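Long-range contacts in Tll0287 protein (PDB 5B82), which binds a covalently attached heme c with His/Cys axial ligation in a PAS-like domain and may serve in redox sensing or signalling: residues A[34-39]-A[130-134]; A[83-89]-A[175-181]; A[142-148]-A[164-169]. One frame throughout, in Å; residues are numbered along the deposited sequence.

How the contacts relate
Contacts 1 and 2 share one antiparallel sheet, in which strands 128-136 and 172-181 are neighbours. Their centres lie about 8 Å apart, and they touch directly: Y131 O and V178 N, like R133 O and Y176 N, are 2.8 Å apart, probable hydrogen bonds, while V34 CG2 packs 3.5 Å from W84 CZ2. Contact 3 sits across the centre of the chain, its own centre about 24 Å from that of contact 1 and about 25 Å from that of contact 2, and is nested in the loop that contact 2 closes. Heme c touches both contacts 2 and 3: Q88 meets its periphery, whereas C144 holds it covalently and H145 through the iron.

Contact 1: residues A[34-39]-A[130-134]; sequences VVTAIE and HYFRR
In this PAS-like domain helix 28-49 lies across a face of the antiparallel sheet, its residues 34-39 packing on residues 130-134 of an inner strand. The helical segment (phi/psi near -60/-45) runs in roughly the same direction as the extended strand, the axes 9.8 Å apart at a signed angle of -32°. V34 lies nearest Y131 and I38 nearest R133, their CA atoms 7.8 and 7.6 Å apart; the CA-to-CB bond of F132 points away, and its side chain touches helix 103-114.

Y131 has the most surface covered. Its t rotamer (chi1 175°) brings the ring against V34, V35 and I38: V35 CG2 makes a CH-pi contact over one face, 4.2 Å from the centroid, V34 CG1 comes to 3.7 Å from Y131 CD2, and I38 CB sits at the ring edge, 4.0 Å from Y131 CE2. These apolar side chains suit an aromatic partner.

R133 (chi1 -164°, t; chi2 -94°) turns its guanidinium to E39 (chi1 -150°, t; chi2 68°, p) in a two-pronged salt bridge, R133 NE to E39 OE1 at 3.0 Å and R133 NH2 to E39 OE2 at 2.8 Å; R133 NH1 also bonds Q119. R133 CB touches I38 CG2 at 3.9 Å. A water links the segments, donating to V35 O (2.9 Å) and E39 OE1 (2.7 Å) and accepting from Y131 OH at 2.6 Å.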
loop_
_atom_site.group_PDB
_atom_site.type_symbol
_atom_site.label_atom_id
_atom_site.label_comp_id
_atom_site.label_asym_id
_atom_site.label_seq_id
_atom_site.Cartn_x
_atom_site.Cartn_y
_atom_site.Cartn_z
ATOM N N VAL A 34 -7.370 -14.016 2.549
ATOM C CA VAL A 34 -7.030 -12.722 1.951
ATOM C C VAL A 34 -7.026 -11.591 2.995
ATOM O O VAL A 34 -6.043 -10.823 3.097
ATOM C CB VAL A 34 -7.978 -12.340 0.795
ATOM C CG1 VAL A 34 -7.749 -10.882 0.374
ATOM C CG2 VAL A 34 -7.776 -13.262 -0.405
ATOM N N VAL A 35 -8.114 -11.483 3.762
ATOM C CA VAL A 35 -8.148 -10.417 4.802
ATOM C C VAL A 35 -6.949 -10.490 5.766
ATOM O O VAL A 35 -6.266 -9.472 6.062
ATOM C CB VAL A 35 -9.488 -10.439 5.591
ATOM C CG1 VAL A 35 -9.467 -9.473 6.786
ATOM C CG2 VAL A 35 -10.670 -10.143 4.650
ATOM N N THR A 36 -6.674 -11.704 6.233
ATOM C CA THR A 36 -5.573 -11.914 7.162
ATOM C C THR A 36 -4.222 -11.569 6.541
ATOM O O THR A 36 -3.416 -10.870 7.160
ATOM C CB THR A 36 -5.524 -13.350 7.694
ATOM O OG1 THR A 36 -6.732 -13.630 8.405
ATOM C CG2 THR A 36 -4.345 -13.515 8.656
ATOM N N ALA A 37 -3.984 -12.046 5.321
ATOM C CA ALA A 37 -2.717 -11.796 4.638
ATOM C C ALA A 37 -2.470 -10.303 4.481
ATOM O O ALA A 37 -1.366 -9.809 4.772
ATOM C CB ALA A 37 -2.704 -12.478 3.264
ATOM N N ILE A 38 -3.496 -9.585 4.023
ATOM C CA ILE A 38 -3.347 -8.140 3.844
ATOM C C ILE A 38 -3.092 -7.420 5.175
ATOM O O ILE A 38 -2.206 -6.556 5.276
ATOM C CB ILE A 38 -4.548 -7.527 3.115
ATOM C CG1 ILE A 38 -4.622 -8.096 1.689
ATOM C CG2 ILE A 38 -4.431 -6.006 3.056
ATOM C CD1 ILE A 38 -3.296 -8.021 0.946
ATOM N N GLU A 39 -3.845 -7.794 6.200
ATOM C CA GLU A 39 -3.651 -7.157 7.497
ATOM C C GLU A 39 -2.244 -7.416 8.060
ATOM O O GLU A 39 -1.633 -6.530 8.668
ATOM C CB GLU A 39 -4.755 -7.565 8.474
ATOM C CG GLU A 39 -5.052 -6.473 9.504
ATOM C CD GLU A 39 -5.689 -5.243 8.885
ATOM O OE1 GLU A 39 -6.280 -5.346 7.776
ATOM O OE2 GLU A 39 -5.594 -4.161 9.501
ATOM N N HIS A 130 -12.650 -8.896 -5.532
ATOM C CA HIS A 130 -11.620 -7.886 -5.332
ATOM C C HIS A 130 -11.731 -7.356 -3.907
ATOM O O HIS A 130 -12.798 -6.920 -3.502
ATOM C CB HIS A 130 -11.817 -6.705 -6.285
ATOM C CG HIS A 130 -12.017 -7.094 -7.719
ATOM N ND1 HIS A 130 -10.979 -7.171 -8.621
ATOM C CD2 HIS A 130 -13.138 -7.395 -8.409
ATOM C CE1 HIS A 130 -11.453 -7.508 -9.807
ATOM N NE2 HIS A 130 -12.761 -7.646 -9.707
ATOM N N TYR A 131 -10.628 -7.377 -3.169
ATOM C CA TYR A 131 -10.610 -6.843 -1.820
ATOM C C TYR A 131 -9.667 -5.661 -1.789
ATOM O O TYR A 131 -8.565 -5.726 -2.352
ATOM C CB TYR A 131 -10.132 -7.920 -0.840
ATOM C CG TYR A 131 -9.946 -7.470 0.611
ATOM C CD1 TYR A 131 -11.040 -7.226 1.437
ATOM C CD2 TYR A 131 -8.676 -7.341 1.167
ATOM C CE1 TYR A 131 -10.876 -6.848 2.772
ATOM C CE2 TYR A 131 -8.502 -6.961 2.517
ATOM C CZ TYR A 131 -9.608 -6.723 3.302
ATOM O OH TYR A 131 -9.442 -6.353 4.634
ATOM N N PHE A 132 -10.112 -4.581 -1.146
ATOM C CA PHE A 132 -9.321 -3.371 -1.018
ATOM C C PHE A 132 -9.238 -3.015 0.457
ATOM O O PHE A 132 -10.216 -3.125 1.174
ATOM C CB PHE A 132 -9.971 -2.215 -1.769
ATOM C CG PHE A 132 -10.183 -2.498 -3.245
ATOM C CD1 PHE A 132 -9.187 -2.222 -4.162
ATOM C CD2 PHE A 132 -11.377 -3.037 -3.692
ATOM C CE1 PHE A 132 -9.372 -2.494 -5.534
ATOM C CE2 PHE A 132 -11.578 -3.304 -5.061
ATOM C CZ PHE A 132 -10.574 -3.031 -5.971
ATOM N N ARG A 133 -8.070 -2.568 0.888
ATOM C CA ARG A 133 -7.893 -2.195 2.286
ATOM C C ARG A 133 -7.109 -0.894 2.333
ATOM O O ARG A 133 -6.005 -0.795 1.791
ATOM C CB ARG A 133 -7.206 -3.329 3.061
ATOM C CG ARG A 133 -7.324 -3.223 4.621
ATOM C CD ARG A 133 -6.141 -2.520 5.225
ATOM N NE ARG A 133 -6.173 -2.566 6.695
ATOM C CZ ARG A 133 -6.653 -1.592 7.463
ATOM N NH1 ARG A 133 -7.142 -0.486 6.904
ATOM N NH2 ARG A 133 -6.633 -1.712 8.791
ATOM N N ARG A 134 -7.690 0.120 2.961
ATOM C CA ARG A 134 -7.045 1.430 2.988
ATOM C C ARG A 134 -5.713 1.422 3.746
ATOM O O ARG A 134 -5.503 0.637 4.675
ATOM C CB ARG A 134 -7.990 2.508 3.552
ATOM C CG ARG A 134 -7.806 2.813 5.025
ATOM C CD ARG A 134 -8.923 3.720 5.581
ATOM N NE ARG A 134 -8.735 5.143 5.309
ATOM C CZ ARG A 134 -9.678 5.940 4.811
ATOM N NH1 ARG A 134 -10.878 5.450 4.515
ATOM N NH2 ARG A 134 -9.426 7.229 4.611
HETATM O O HOH W 1 -7.041 -6.755 5.607
#

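Contact 2: residues A[83-89]-A[175-181]; sequences GWQVRQV and MYAVTIP. With HEC (heme c), chain B.
V89 packs its CB 3.9 Å from M175 CE, the thioether chain (chi1 p, then t, t) reaching back over its strand partner, while V89 CG2 meets A177 CB at 4.1 Å. Strand 85-89, an edge strand of the PAS-like sheet, runs antiparallel to 175-181 (168°, axes 4.7 Å apart), both extended (phi/psi about -120/135). Q85-T179, R87-A177 and V89-M175 are hydrogen-bonded pairs; V86-V178 and Q88-Y176 are non-hydrogen-bonded. The bonds are Q85 N to T179 O 3.0 Å and T179 N to Q85 O 2.8 Å; R87 N to A177 O 2.9 Å and A177 N to R87 O 2.8 Å; V89 N to M175 O and M175 N to V89 O, both 2.9 Å.

On the other face V86 CG2 and V178 CG2 (both residues t) meet at 4.1 Å. G83 leaves the preceding helix with phi 71°, easy without a side chain, and W84 (chi1 m) sets CB 4.1 Å from V178 CG1.

The V86, V178 and W84 part of this face is thus apolar, whereas the first mixes V89, M175 and A177 with R87 (bonded to N97 and D105) and T179 (to H130). Q88 OE1, hydrogen-bonded to R45 NH2, lies 3.4 Å from heme CAA, placing a polar group beside the cofactor.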
loop_
_atom_site.group_PDB
_atom_site.type_symbol
_atom_site.label_atom_id
_atom_site.label_comp_id
_atom_site.label_asym_id
_atom_site.label_seq_id
_atom_site.Cartn_x
_atom_site.Cartn_y
_atom_site.Cartn_z
ATOM N N GLY A 83 -2.202 -17.654 -6.224
ATOM C CA GLY A 83 -2.915 -17.466 -7.474
ATOM C C GLY A 83 -3.819 -16.248 -7.415
ATOM O O GLY A 83 -4.878 -16.213 -8.050
ATOM N N TRP A 84 -3.414 -15.251 -6.625
ATOM C CA TRP A 84 -4.121 -13.982 -6.563
ATOM C C TRP A 84 -3.324 -12.935 -7.327
ATOM O O TRP A 84 -2.168 -13.156 -7.672
ATOM C CB TRP A 84 -4.250 -13.507 -5.107
ATOM C CG TRP A 84 -4.922 -14.477 -4.179
ATOM C CD1 TRP A 84 -5.793 -15.469 -4.521
ATOM C CD2 TRP A 84 -4.774 -14.545 -2.750
ATOM N NE1 TRP A 84 -6.196 -16.149 -3.395
ATOM C CE2 TRP A 84 -5.586 -15.605 -2.296
ATOM C CE3 TRP A 84 -4.028 -13.815 -1.814
ATOM C CZ2 TRP A 84 -5.674 -15.958 -0.949
ATOM C CZ3 TRP A 84 -4.120 -14.164 -0.468
ATOM C CH2 TRP A 84 -4.940 -15.221 -0.050
ATOM N N GLN A 85 -3.948 -11.795 -7.594
ATOM C CA GLN A 85 -3.201 -10.593 -7.931
ATOM C C GLN A 85 -3.194 -9.766 -6.656
ATOM O O GLN A 85 -4.236 -9.598 -6.040
ATOM C CB GLN A 85 -3.897 -9.823 -9.042
ATOM C CG GLN A 85 -3.889 -10.563 -10.372
ATOM C CD GLN A 85 -5.134 -10.305 -11.174
ATOM O OE1 GLN A 85 -5.464 -9.157 -11.484
ATOM N NE2 GLN A 85 -5.850 -11.372 -11.506
ATOM N N VAL A 86 -2.025 -9.273 -6.256
ATOM C CA VAL A 86 -1.899 -8.448 -5.046
ATOM C C VAL A 86 -1.025 -7.266 -5.389
ATOM O O VAL A 86 0.056 -7.441 -5.948
ATOM C CB VAL A 86 -1.234 -9.221 -3.885
ATOM C CG1 VAL A 86 -1.110 -8.320 -2.627
ATOM C CG2 VAL A 86 -2.010 -10.488 -3.587
ATOM N N ARG A 87 -1.486 -6.065 -5.065
ATOM C CA ARG A 87 -0.778 -4.861 -5.475
ATOM C C ARG A 87 -1.142 -3.654 -4.612
ATOM O O ARG A 87 -2.314 -3.430 -4.290
ATOM C CB ARG A 87 -1.118 -4.540 -6.928
ATOM C CG ARG A 87 -0.254 -3.462 -7.552
ATOM C CD ARG A 87 -0.509 -3.390 -9.059
ATOM N NE ARG A 87 -1.806 -2.797 -9.378
ATOM C CZ ARG A 87 -1.981 -1.524 -9.717
ATOM N NH1 ARG A 87 -0.938 -0.699 -9.783
ATOM N NH2 ARG A 87 -3.194 -1.074 -9.992
ATOM N N GLN A 88 -0.134 -2.866 -4.257
ATOM C CA GLN A 88 -0.381 -1.583 -3.617
ATOM C C GLN A 88 -0.741 -0.586 -4.698
ATOM O O GLN A 88 -0.179 -0.612 -5.796
ATOM C CB GLN A 88 0.857 -1.103 -2.872
ATOM C CG GLN A 88 1.236 -1.984 -1.702
ATOM C CD GLN A 88 2.633 -1.687 -1.196
ATOM O OE1 GLN A 88 2.809 -0.977 -0.204
ATOM N NE2 GLN A 88 3.639 -2.218 -1.885
ATOM N N VAL A 89 -1.697 0.277 -4.397
ATOM C CA VAL A 89 -2.140 1.282 -5.350
ATOM C C VAL A 89 -2.279 2.617 -4.646
ATOM O O VAL A 89 -2.891 2.694 -3.584
ATOM C CB VAL A 89 -3.512 0.917 -5.940
ATOM C CG1 VAL A 89 -3.910 1.936 -7.006
ATOM C CG2 VAL A 89 -3.487 -0.505 -6.515
ATOM N N MET A 175 -3.916 2.182 -0.938
ATOM C CA MET A 175 -4.662 0.991 -0.546
ATOM C C MET A 175 -3.942 -0.265 -0.982
ATOM O O MET A 175 -3.070 -0.208 -1.862
ATOM C CB MET A 175 -6.053 1.011 -1.172
ATOM C CG MET A 175 -6.066 0.740 -2.679
ATOM S SD MET A 175 -7.692 1.028 -3.372
ATOM C CE MET A 175 -7.349 0.698 -5.119
ATOM N N TYR A 176 -4.272 -1.394 -0.350
ATOM C CA TYR A 176 -3.914 -2.702 -0.909
ATOM C C TYR A 176 -5.067 -3.154 -1.794
ATOM O O TYR A 176 -6.226 -2.877 -1.482
ATOM C CB TYR A 176 -3.695 -3.748 0.183
ATOM C CG TYR A 176 -2.705 -3.325 1.241
ATOM C CD1 TYR A 176 -1.335 -3.483 1.047
ATOM C CD2 TYR A 176 -3.140 -2.778 2.431
ATOM C CE1 TYR A 176 -0.426 -3.085 2.018
ATOM C CE2 TYR A 176 -2.245 -2.394 3.408
ATOM C CZ TYR A 176 -0.897 -2.541 3.195
ATOM O OH TYR A 176 -0.019 -2.138 4.169
ATOM N N ALA A 177 -4.752 -3.845 -2.888
ATOM C CA ALA A 177 -5.769 -4.375 -3.807
ATOM C C ALA A 177 -5.472 -5.835 -4.119
ATOM O O ALA A 177 -4.375 -6.174 -4.574
ATOM C CB ALA A 177 -5.792 -3.577 -5.089
ATOM N N VAL A 178 -6.432 -6.706 -3.848
ATOM C CA VAL A 178 -6.279 -8.122 -4.155
ATOM C C VAL A 178 -7.395 -8.590 -5.075
ATOM O O VAL A 178 -8.545 -8.193 -4.904
ATOM C CB VAL A 178 -6.321 -8.975 -2.879
ATOM C CG1 VAL A 178 -6.215 -10.456 -3.218
ATOM C CG2 VAL A 178 -5.219 -8.548 -1.919
ATOM N N THR A 179 -7.057 -9.428 -6.051
ATOM C CA THR A 179 -8.075 -10.048 -6.883
ATOM C C THR A 179 -7.977 -11.569 -6.824
ATOM O O THR A 179 -6.908 -12.145 -7.038
ATOM C CB THR A 179 -7.970 -9.602 -8.352
ATOM O OG1 THR A 179 -8.289 -8.211 -8.451
ATOM C CG2 THR A 179 -8.951 -10.391 -9.232
ATOM N N ILE A 180 -9.100 -12.216 -6.521
ATOM C CA ILE A 180 -9.223 -13.652 -6.723
ATOM C C ILE A 180 -9.922 -13.856 -8.068
ATOM O O ILE A 180 -11.134 -13.687 -8.175
ATOM C CB ILE A 180 -10.039 -14.337 -5.619
ATOM C CG1 ILE A 180 -9.552 -13.913 -4.225
ATOM C CG2 ILE A 180 -9.970 -15.862 -5.792
ATOM C CD1 ILE A 180 -10.412 -14.464 -3.106
ATOM N N PRO A 181 -9.150 -14.200 -9.100
ATOM C CA PRO A 181 -9.680 -14.246 -10.470
ATOM C C PRO A 181 -10.871 -15.192 -10.629
ATOM O O PRO A 181 -10.939 -16.202 -9.943
ATOM C CB PRO A 181 -8.492 -14.744 -11.296
ATOM C CG PRO A 181 -7.599 -15.412 -10.328
ATOM C CD PRO A 181 -7.757 -14.667 -9.029
HETATM FE FE HEC B . 6.589 3.948 2.145
HETATM C CHA HEC B . 6.255 2.955 -1.084
HETATM C CHB HEC B . 3.127 3.678 2.528
HETATM C CHC HEC B . 6.851 4.689 5.442
HETATM C CHD HEC B . 9.930 4.611 1.691
HETATM N NA HEC B . 4.978 3.477 0.932
HETATM C C1A HEC B . 5.102 2.963 -0.343
HETATM C C2A HEC B . 3.809 2.458 -0.765
HETATM C C3A HEC B . 2.956 2.662 0.246
HETATM C C4A HEC B . 3.665 3.307 1.321
HETATM C CMA HEC B . 1.462 2.302 0.296
HETATM C CAA HEC B . 3.487 1.785 -2.124
HETATM C CBA HEC B . 2.812 2.748 -3.099
HETATM C CGA HEC B . 3.841 3.617 -3.770
HETATM O O1A HEC B . 3.807 4.856 -3.571
HETATM O O2A HEC B . 4.726 3.075 -4.483
HETATM N NB HEC B . 5.233 4.160 3.668
HETATM C C1B HEC B . 3.869 3.956 3.647
HETATM C C2B HEC B . 3.358 4.083 4.996
HETATM C C3B HEC B . 4.386 4.370 5.796
HETATM C C4B HEC B . 5.585 4.415 4.984
HETATM C CMB HEC B . 1.869 3.960 5.409
HETATM C CAB HEC B . 4.328 4.598 7.325
HETATM C CBB HEC B . 3.930 3.293 8.062
HETATM N NC HEC B . 8.104 4.574 3.331
HETATM C C1C HEC B . 8.005 4.767 4.690
HETATM C C2C HEC B . 9.345 4.922 5.216
HETATM C C3C HEC B . 10.185 5.038 4.173
HETATM C C4C HEC B . 9.427 4.731 2.972
HETATM C CMC HEC B . 9.627 5.361 6.672
HETATM C CAC HEC B . 11.708 5.335 4.212
HETATM C CBC HEC B . 12.552 4.338 5.040
HETATM N ND HEC B . 7.877 3.874 0.556
HETATM C C1D HEC B . 9.254 4.057 0.628
HETATM C C2D HEC B . 9.857 3.574 -0.599
HETATM C C3D HEC B . 8.697 3.074 -1.450
HETATM C C4D HEC B . 7.516 3.297 -0.663
HETATM C CMD HEC B . 11.352 3.567 -0.979
HETATM C CAD HEC B . 8.755 2.430 -2.852
HETATM C CBD HEC B . 8.923 0.938 -2.590
HETATM C CGD HEC B . 8.803 0.132 -3.865
HETATM O O1D HEC B . 9.650 0.297 -4.772
HETATM O O2D HEC B . 7.857 -0.680 -3.959
#

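Contact 3: residues A[142-148]-A[164-169]. With HEC (heme c), chain B.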
loop_
_atom_site.group_PDB
_atom_site.type_symbol
_atom_site.label_atom_id
_atom_site.label_comp_id
_atom_site.label_asym_id
_atom_site.label_seq_id
_atom_site.Cartn_x
_atom_site.Cartn_y
_atom_site.Cartn_z
ATOM N N LEU A 142 6.190 9.848 7.732
ATOM C CA LEU A 142 6.629 11.169 7.314
ATOM C C LEU A 142 8.148 11.261 7.188
ATOM O O LEU A 142 8.663 12.221 6.613
ATOM C CB LEU A 142 6.114 12.245 8.276
ATOM C CG LEU A 142 4.600 12.354 8.471
ATOM C CD1 LEU A 142 4.279 13.453 9.487
ATOM C CD2 LEU A 142 3.898 12.619 7.149
ATOM N N ALA A 143 8.866 10.274 7.725
ATOM C CA ALA A 143 10.312 10.220 7.531
ATOM C C ALA A 143 10.684 10.159 6.048
ATOM O O ALA A 143 11.722 10.686 5.650
ATOM C CB ALA A 143 10.917 9.034 8.276
ATOM N N CYS A 144 9.837 9.532 5.230
ATOM C CA CYS A 144 10.177 9.326 3.811
ATOM C C CYS A 144 9.070 9.768 2.857
ATOM O O CYS A 144 9.285 9.869 1.646
ATOM C CB CYS A 144 10.510 7.855 3.526
ATOM S SG CYS A 144 11.821 7.129 4.533
ATOM N N HIS A 145 7.887 10.014 3.408
ATOM C CA HIS A 145 6.745 10.474 2.631
ATOM C C HIS A 145 6.240 11.825 3.143
ATOM O O HIS A 145 5.133 12.252 2.807
ATOM C CB HIS A 145 5.612 9.455 2.711
ATOM C CG HIS A 145 5.949 8.113 2.132
ATOM N ND1 HIS A 145 6.148 7.914 0.783
ATOM C CD2 HIS A 145 6.075 6.895 2.712
ATOM C CE1 HIS A 145 6.392 6.634 0.557
ATOM N NE2 HIS A 145 6.349 5.991 1.711
ATOM N N GLY A 146 7.046 12.480 3.976
ATOM C CA GLY A 146 6.708 13.788 4.504
ATOM C C GLY A 146 7.102 14.894 3.542
ATOM O O GLY A 146 6.786 14.830 2.353
ATOM N N ALA A 147 7.801 15.906 4.051
ATOM C CA ALA A 147 8.201 17.041 3.224
ATOM C C ALA A 147 9.044 16.592 2.039
ATOM O O ALA A 147 9.928 15.744 2.181
ATOM C CB ALA A 147 8.955 18.081 4.052
ATOM N N LYS A 148 8.752 17.162 0.872
ATOM C CA LYS A 148 9.443 16.804 -0.361
ATOM C C LYS A 148 10.933 17.048 -0.220
ATOM O O LYS A 148 11.751 16.252 -0.674
ATOM C CB LYS A 148 8.895 17.620 -1.533
ATOM C CG LYS A 148 9.519 17.277 -2.879
ATOM C CD LYS A 148 8.957 18.160 -3.986
ATOM C CE LYS A 148 9.598 17.853 -5.332
ATOM N NZ LYS A 148 9.059 18.739 -6.402
ATOM N N ALA A 164 5.044 10.428 -3.920
ATOM C CA ALA A 164 4.637 9.983 -2.587
ATOM C C ALA A 164 5.213 10.835 -1.455
ATOM O O ALA A 164 5.887 10.320 -0.555
ATOM C CB ALA A 164 4.995 8.509 -2.389
ATOM N N TYR A 165 4.937 12.135 -1.495
ATOM C CA TYR A 165 5.380 13.050 -0.443
ATOM C C TYR A 165 4.304 14.074 -0.144
ATOM O O TYR A 165 3.276 14.126 -0.823
ATOM C CB TYR A 165 6.677 13.764 -0.843
ATOM C CG TYR A 165 6.614 14.463 -2.191
ATOM C CD1 TYR A 165 7.148 13.869 -3.328
ATOM C CD2 TYR A 165 6.024 15.716 -2.325
ATOM C CE1 TYR A 165 7.090 14.495 -4.559
ATOM C CE2 TYR A 165 5.962 16.349 -3.552
ATOM C CZ TYR A 165 6.497 15.734 -4.667
ATOM O OH TYR A 165 6.442 16.361 -5.893
ATOM N N GLY A 166 4.549 14.889 0.874
ATOM C CA GLY A 166 3.633 15.953 1.243
ATOM C C GLY A 166 2.428 15.478 2.032
ATOM O O GLY A 166 1.434 16.189 2.137
ATOM N N PHE A 167 2.510 14.274 2.587
ATOM C CA PHE A 167 1.428 13.754 3.421
ATOM C C PHE A 167 1.445 14.339 4.832
ATOM O O PHE A 167 2.477 14.810 5.308
ATOM C CB PHE A 167 1.514 12.236 3.523
ATOM C CG PHE A 167 1.256 11.525 2.231
ATOM C CD1 PHE A 167 -0.038 11.272 1.812
ATOM C CD2 PHE A 167 2.305 11.085 1.452
ATOM C CE1 PHE A 167 -0.273 10.610 0.626
ATOM C CE2 PHE A 167 2.070 10.420 0.268
ATOM C CZ PHE A 167 0.782 10.183 -0.142
ATOM N N ARG A 168 0.293 14.295 5.495
ATOM C CA ARG A 168 0.199 14.614 6.915
ATOM C C ARG A 168 -0.378 13.410 7.642
ATOM O O ARG A 168 -0.991 12.548 7.018
ATOM C CB ARG A 168 -0.697 15.826 7.148
ATOM C CG ARG A 168 -0.153 17.127 6.593
ATOM C CD ARG A 168 -0.508 18.315 7.493
ATOM N NE ARG A 168 -1.822 18.185 8.124
ATOM C CZ ARG A 168 -2.984 18.339 7.492
ATOM N NH1 ARG A 168 -3.009 18.612 6.193
ATOM N NH2 ARG A 168 -4.125 18.206 8.155
ATOM N N VAL A 169 -0.173 13.346 8.954
ATOM C CA VAL A 169 -0.711 12.257 9.758
ATOM C C VAL A 169 -2.225 12.209 9.619
ATOM O O VAL A 169 -2.910 13.197 9.885
ATOM C CB VAL A 169 -0.362 12.423 11.247
ATOM C CG1 VAL A 169 -1.038 11.345 12.077
ATOM C CG2 VAL A 169 1.136 12.373 11.439
HETATM FE FE HEC B . 6.589 3.948 2.145
HETATM C CHA HEC B . 6.255 2.955 -1.084
HETATM C CHB HEC B . 3.127 3.678 2.528
HETATM C CHC HEC B . 6.851 4.689 5.442
HETATM C CHD HEC B . 9.930 4.611 1.691
HETATM N NA HEC B . 4.978 3.477 0.932
HETATM C C1A HEC B . 5.102 2.963 -0.343
HETATM C C2A HEC B . 3.809 2.458 -0.765
HETATM C C3A HEC B . 2.956 2.662 0.246
HETATM C C4A HEC B . 3.665 3.307 1.321
HETATM C CMA HEC B . 1.462 2.302 0.296
HETATM C CAA HEC B . 3.487 1.785 -2.124
HETATM C CBA HEC B . 2.812 2.748 -3.099
HETATM C CGA HEC B . 3.841 3.617 -3.770
HETATM O O1A HEC B . 3.807 4.856 -3.571
HETATM O O2A HEC B . 4.726 3.075 -4.483
HETATM N NB HEC B . 5.233 4.160 3.668
HETATM C C1B HEC B . 3.869 3.956 3.647
HETATM C C2B HEC B . 3.358 4.083 4.996
HETATM C C3B HEC B . 4.386 4.370 5.796
HETATM C C4B HEC B . 5.585 4.415 4.984
HETATM C CMB HEC B . 1.869 3.960 5.409
HETATM C CAB HEC B . 4.328 4.598 7.325
HETATM C CBB HEC B . 3.930 3.293 8.062
HETATM N NC HEC B . 8.104 4.574 3.331
HETATM C C1C HEC B . 8.005 4.767 4.690
HETATM C C2C HEC B . 9.345 4.922 5.216
HETATM C C3C HEC B . 10.185 5.038 4.173
HETATM C C4C HEC B . 9.427 4.731 2.972
HETATM C CMC HEC B . 9.627 5.361 6.672
HETATM C CAC HEC B . 11.708 5.335 4.212
HETATM C CBC HEC B . 12.552 4.338 5.040
HETATM N ND HEC B . 7.877 3.874 0.556
HETATM C C1D HEC B . 9.254 4.057 0.628
HETATM C C2D HEC B . 9.857 3.574 -0.599
HETATM C C3D HEC B . 8.697 3.074 -1.450
HETATM C C4D HEC B . 7.516 3.297 -0.663
HETATM C CMD HEC B . 11.352 3.567 -0.979
HETATM C CAD HEC B . 8.755 2.430 -2.852
HETATM C CBD HEC B . 8.923 0.938 -2.590
HETATM C CGD HEC B . 8.803 0.132 -3.865
HETATM O O1D HEC B . 9.650 0.297 -4.772
HETATM O O2D HEC B . 7.857 -0.680 -3.959
#
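A164 opens the segment with its carbonyl turned to the heme ligand: H145 ND1 donates to A164 O at 2.8 Å, in the plane of the imidazole. This bond is consistent with holding the orientation of a ring whose NE2 binds the iron at 2.1 Å. The methyl of A164 lies close by, its CB 3.4 Å from ND1 of H145.

Y165 follows, Y165 CA lying 4.2 Å from H145 CA and 3.4 Å from H145 O, to which its CA-H points. Its p rotamer (chi1 53°) presents the ring face to the extended chain of K148, whose CG lies 3.7 Å from the centroid, nearly on the ring normal; the long methylenes of lysine suit this CH-pi contact, and the hydroxyl of Y165 bonds to R163.

G166 N then donates to G146 O at 2.7 Å. Phi of 79° at G166 is easily adopted without a side chain, while at G146 a CB would collide with L142 O. Across from this loop, residues 142-145 complete the CXXCH heme-binding motif of c-type cytochromes begun at C141, here within a PAS-like domain: C144 SG is bonded to heme CAC (1.8 Å), C141 makes the second thioether, and C68 is the other axial ligand besides H145.

F167 N makes a weak hydrogen bond to H145 O (3.3 Å), and its ring, which has a cation-pi partner in K92, sets CD2 3.9 Å from H145 CB. L142 CD2 approaches F167 O at 3.2 Å and passes 4.2 Å from R168 CA; the CA-to-CB bond of R168 points away. V169 CG2 meets L142 CD1 at 3.9 Å.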